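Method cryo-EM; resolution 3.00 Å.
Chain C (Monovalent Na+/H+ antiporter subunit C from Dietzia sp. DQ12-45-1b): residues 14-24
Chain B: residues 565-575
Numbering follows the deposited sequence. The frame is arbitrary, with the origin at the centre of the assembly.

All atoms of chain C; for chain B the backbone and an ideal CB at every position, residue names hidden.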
# COMPACT_ATOMS: atom_id res chain seq x y z
N PHE C 14 -4.27 -22.68 -8.66
CA PHE C 14 -3.69 -21.53 -7.98
C PHE C 14 -4.41 -21.25 -6.67
O PHE C 14 -3.78 -21.06 -5.62
CB PHE C 14 -3.73 -20.30 -8.87
CG PHE C 14 -3.93 -19.02 -8.11
CD1 PHE C 14 -2.92 -18.49 -7.33
CD2 PHE C 14 -5.14 -18.35 -8.17
CE1 PHE C 14 -3.11 -17.32 -6.63
CE2 PHE C 14 -5.33 -17.18 -7.47
CZ PHE C 14 -4.31 -16.66 -6.70
N VAL C 15 -5.74 -21.18 -6.71
CA VAL C 15 -6.50 -20.84 -5.52
C VAL C 15 -6.27 -21.88 -4.43
O VAL C 15 -6.22 -21.55 -3.24
CB VAL C 15 -8.00 -20.68 -5.85
CG1 VAL C 15 -8.81 -20.51 -4.59
CG2 VAL C 15 -8.21 -19.49 -6.77
N PHE C 16 -6.11 -23.14 -4.82
CA PHE C 16 -5.83 -24.17 -3.82
C PHE C 16 -4.43 -24.02 -3.24
O PHE C 16 -4.26 -23.97 -2.02
CB PHE C 16 -6.02 -25.56 -4.42
CG PHE C 16 -5.78 -26.67 -3.44
CD1 PHE C 16 -6.80 -27.09 -2.61
CD2 PHE C 16 -4.55 -27.28 -3.35
CE1 PHE C 16 -6.59 -28.11 -1.71
CE2 PHE C 16 -4.33 -28.30 -2.45
CZ PHE C 16 -5.35 -28.72 -1.63
N LEU C 17 -3.41 -23.93 -4.10
CA LEU C 17 -2.04 -23.91 -3.63
C LEU C 17 -1.74 -22.67 -2.80
O LEU C 17 -1.05 -22.75 -1.77
CB LEU C 17 -1.08 -24.01 -4.81
CG LEU C 17 -0.93 -25.39 -5.43
CD1 LEU C 17 0.05 -25.34 -6.59
CD2 LEU C 17 -0.48 -26.39 -4.39
N VAL C 18 -2.25 -21.51 -3.22
CA VAL C 18 -1.94 -20.27 -2.53
C VAL C 18 -2.57 -20.24 -1.14
O VAL C 18 -2.21 -19.41 -0.30
CB VAL C 18 -2.40 -19.06 -3.37
CG1 VAL C 18 -2.19 -17.77 -2.60
CG2 VAL C 18 -1.65 -19.03 -4.69
N LEU C 19 -3.51 -21.15 -0.87
CA LEU C 19 -4.15 -21.23 0.44
C LEU C 19 -3.57 -22.34 1.31
O LEU C 19 -4.10 -22.60 2.39
CB LEU C 19 -5.65 -21.45 0.27
CG LEU C 19 -6.44 -20.24 -0.24
CD1 LEU C 19 -7.88 -20.62 -0.51
CD2 LEU C 19 -6.37 -19.10 0.76
N GLN C 20 -2.49 -22.98 0.87
CA GLN C 20 -1.89 -24.07 1.61
C GLN C 20 -0.75 -23.55 2.48
O GLN C 20 -0.54 -22.35 2.62
CB GLN C 20 -1.43 -25.16 0.64
CG GLN C 20 -2.56 -25.86 -0.09
CD GLN C 20 -3.68 -26.27 0.84
OE1 GLN C 20 -3.61 -27.31 1.49
NE2 GLN C 20 -4.73 -25.47 0.89
N ARG C 21 -0.01 -24.48 3.08
CA ARG C 21 1.07 -24.15 4.00
C ARG C 21 2.42 -24.30 3.31
O ARG C 21 2.64 -25.27 2.57
CB ARG C 21 1.01 -25.05 5.23
CG ARG C 21 1.76 -24.53 6.43
CD ARG C 21 1.71 -25.51 7.59
NE ARG C 21 2.56 -25.10 8.69
CZ ARG C 21 3.01 -25.92 9.63
NH1 ARG C 21 2.69 -27.21 9.60
NH2 ARG C 21 3.79 -25.47 10.60
N GLY C 22 3.30 -23.36 3.55
CA GLY C 22 4.62 -23.38 2.94
C GLY C 22 4.72 -22.31 1.86
O GLY C 22 3.77 -22.08 1.10
N MET C 23 5.87 -21.64 1.80
CA MET C 23 6.03 -20.57 0.83
C MET C 23 6.26 -21.09 -0.58
O MET C 23 5.83 -20.44 -1.54
CB MET C 23 7.19 -19.66 1.24
CG MET C 23 7.22 -18.35 0.49
SD MET C 23 5.71 -17.40 0.72
CE MET C 23 5.90 -16.15 -0.54
N VAL C 24 6.91 -22.24 -0.73
CA VAL C 24 7.08 -22.81 -2.06
C VAL C 24 5.75 -23.32 -2.59
O VAL C 24 5.44 -23.17 -3.78
CB VAL C 24 8.15 -23.92 -2.03
CG1 VAL C 24 8.16 -24.68 -3.34
CG2 VAL C 24 9.52 -23.31 -1.78
N UNK B 565 -0.04 -13.43 7.56
CA UNK B 565 0.30 -14.59 6.74
C UNK B 565 -0.53 -14.56 5.47
O UNK B 565 -1.68 -14.11 5.47
CB UNK B 565 0.07 -15.90 7.51
N UNK B 566 0.07 -15.04 4.38
CA UNK B 566 -0.53 -14.90 3.06
C UNK B 566 -1.86 -15.63 2.99
O UNK B 566 -2.80 -15.17 2.33
CB UNK B 566 0.42 -15.43 1.98
N UNK B 567 -1.98 -16.77 3.67
CA UNK B 567 -3.16 -17.61 3.54
C UNK B 567 -4.44 -16.90 3.96
O UNK B 567 -5.53 -17.32 3.56
CB UNK B 567 -2.98 -18.88 4.37
N UNK B 568 -4.35 -15.84 4.76
CA UNK B 568 -5.54 -15.13 5.23
C UNK B 568 -5.87 -13.91 4.39
O UNK B 568 -7.02 -13.75 3.97
CB UNK B 568 -5.35 -14.71 6.69
N UNK B 569 -4.90 -13.04 4.14
CA UNK B 569 -5.15 -11.85 3.34
C UNK B 569 -5.46 -12.17 1.89
O UNK B 569 -5.93 -11.28 1.17
CB UNK B 569 -3.94 -10.91 3.41
N UNK B 570 -5.22 -13.40 1.44
CA UNK B 570 -5.68 -13.80 0.12
C UNK B 570 -7.14 -14.24 0.17
O UNK B 570 -7.88 -14.06 -0.80
CB UNK B 570 -4.80 -14.92 -0.43
N UNK B 571 -7.58 -14.81 1.30
CA UNK B 571 -8.99 -15.15 1.46
C UNK B 571 -9.87 -13.93 1.25
O UNK B 571 -10.95 -14.03 0.65
CB UNK B 571 -9.24 -15.75 2.84
N UNK B 572 -9.43 -12.77 1.73
CA UNK B 572 -10.18 -11.54 1.51
C UNK B 572 -10.24 -11.19 0.03
O UNK B 572 -11.22 -10.59 -0.43
CB UNK B 572 -9.56 -10.39 2.30
N UNK B 573 -9.21 -11.54 -0.74
CA UNK B 573 -9.23 -11.29 -2.17
C UNK B 573 -10.16 -12.28 -2.87
O UNK B 573 -10.95 -11.90 -3.74
CB UNK B 573 -7.82 -11.38 -2.75
N UNK B 574 -10.08 -13.56 -2.49
CA UNK B 574 -10.87 -14.58 -3.17
C UNK B 574 -12.36 -14.45 -2.85
O UNK B 574 -13.19 -14.81 -3.69
CB UNK B 574 -10.37 -15.97 -2.78
N UNK B 575 -12.71 -13.94 -1.67
CA UNK B 575 -14.13 -13.75 -1.37
C UNK B 575 -14.73 -12.65 -2.25
O UNK B 575 -15.83 -12.81 -2.78
CB UNK B 575 -14.32 -13.41 0.11

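At position 565 the ideal CB has nothing of the chain C stretch within 5.5 Å, and phi/psi of -128/146 precede a helix. An N-cap often carries Ser, Thr, Asp or Asn, but chain C imposes no choice; the deposited residue is Arg B565, which makes no contact across the stretches.

Position 566 differs: CA-to-CB points toward chain C, and the ideal CB lies 5.3 Å from Val C18 O. With the thioether of Met C23 farther out, a mid-sized or long apolar side chain would suit, such as Leu, Ile or Met. It is Ile B566, whose CD1 comes 3.9 Å from Met C23 SD.

Position 567 is where the backbones approach most closely, with Leu C19 CA and the CA of 567 4.9 Å apart. CA-to-CB runs sideways, and the ideal CB lies 4.4 Å from Leu C19 O, 4.6 Å from Gln C20 O and 4.8 Å from Val C18 O. Three carbonyls favour a small residue, perhaps a donor: Gly, Ala, Ser or Thr. Ser B567 is deposited, yet no hydrogen bond crosses the stretches; its backbone carbonyl meets a side-chain methyl instead, with Leu C19 CD2 3.4 Å from Ser B567 O.

At 568 CA-to-CB points away, and 569 is out of reach, so chain C selects nothing at either. They are Arg B568 and His B569.

The ideal CB at 570 points toward chain C, 4.4 Å from Val C18 CG1 and 4.6 Å from Leu C19 CD2. With methyl groups this near, a compact apolar residue such as Ala, Val or Ile is reasonable. Val B570 places CG1 4.0 Å from Val C18 CG1.

From 571 CA-to-CB leaves sideways, but Leu C19 CD2 is 4.9 Å from the ideal CB of 571. A long aliphatic or aromatic side chain could cover this methyl. Trp B571 does so, with chi1 at -102°, between wells: Leu C19 CD2 sits over one ring face, 3.8 Å from the five-membered ring centroid and 28° off its normal, a CH-pi contact.

Positions 572 and 573 are out of reach and unconstrained by chain C; they are Ala B572 and Val B573.

At 574 CA-to-CB points toward chain C, but the CA atoms of 574 and Val C15 are 8.0 Å apart, and the ideal CB is 5.1 Å from Val C15 CG1. That gap suits Leu, Met or Ile. Leu B574 (m, t) fills it, CD1 reaching Val C15 CG1 at 3.6 Å and Leu C19 CD1 at 3.8 Å.

Position 575 is again out of reach; it is Leu B575.

Chain B 565-575: RISRHVWAVLL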
# COMPACT_ATOMS: atom_id res chain seq x y z
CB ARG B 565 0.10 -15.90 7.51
CG ARG B 565 -1.33 -16.30 7.77
CD ARG B 565 -1.36 -17.51 8.69
NE ARG B 565 -2.59 -18.27 8.59
CZ ARG B 565 -2.89 -19.30 9.37
NH1 ARG B 565 -2.04 -19.70 10.30
NH2 ARG B 565 -4.04 -19.94 9.21
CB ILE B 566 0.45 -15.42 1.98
CG1 ILE B 566 1.78 -14.68 2.08
CG2 ILE B 566 -0.15 -15.26 0.60
CD1 ILE B 566 2.89 -15.51 2.68
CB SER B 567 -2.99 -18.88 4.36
OG SER B 567 -4.24 -19.33 4.86
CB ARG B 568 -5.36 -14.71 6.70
CG ARG B 568 -6.47 -13.80 7.19
CD ARG B 568 -6.45 -13.68 8.70
NE ARG B 568 -7.78 -13.79 9.27
CZ ARG B 568 -8.02 -14.10 10.54
NH1 ARG B 568 -7.01 -14.32 11.37
NH2 ARG B 568 -9.27 -14.18 10.98
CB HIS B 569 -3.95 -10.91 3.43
CG HIS B 569 -3.58 -10.55 4.84
ND1 HIS B 569 -4.42 -9.85 5.67
CD2 HIS B 569 -2.46 -10.80 5.56
CE1 HIS B 569 -3.84 -9.68 6.85
NE2 HIS B 569 -2.64 -10.25 6.80
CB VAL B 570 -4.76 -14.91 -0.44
CG1 VAL B 570 -5.37 -15.54 -1.68
CG2 VAL B 570 -3.40 -14.34 -0.77
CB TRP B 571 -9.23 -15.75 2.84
CG TRP B 571 -9.36 -17.23 2.85
CD1 TRP B 571 -8.49 -18.13 3.38
CD2 TRP B 571 -10.44 -17.99 2.29
NE1 TRP B 571 -8.96 -19.41 3.19
CE2 TRP B 571 -10.15 -19.35 2.52
CE3 TRP B 571 -11.61 -17.66 1.61
CZ2 TRP B 571 -10.99 -20.37 2.11
CZ3 TRP B 571 -12.45 -18.68 1.20
CH2 TRP B 571 -12.14 -20.02 1.45
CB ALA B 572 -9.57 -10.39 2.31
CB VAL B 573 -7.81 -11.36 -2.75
CG1 VAL B 573 -7.85 -11.34 -4.27
CG2 VAL B 573 -6.96 -10.22 -2.22
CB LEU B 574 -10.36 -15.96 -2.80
CG LEU B 574 -8.87 -16.18 -3.08
CD1 LEU B 574 -8.42 -17.53 -2.58
CD2 LEU B 574 -8.58 -16.03 -4.56
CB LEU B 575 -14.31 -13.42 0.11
CG LEU B 575 -14.12 -14.60 1.06
CD1 LEU B 575 -14.32 -14.16 2.50
CD2 LEU B 575 -15.07 -15.73 0.71
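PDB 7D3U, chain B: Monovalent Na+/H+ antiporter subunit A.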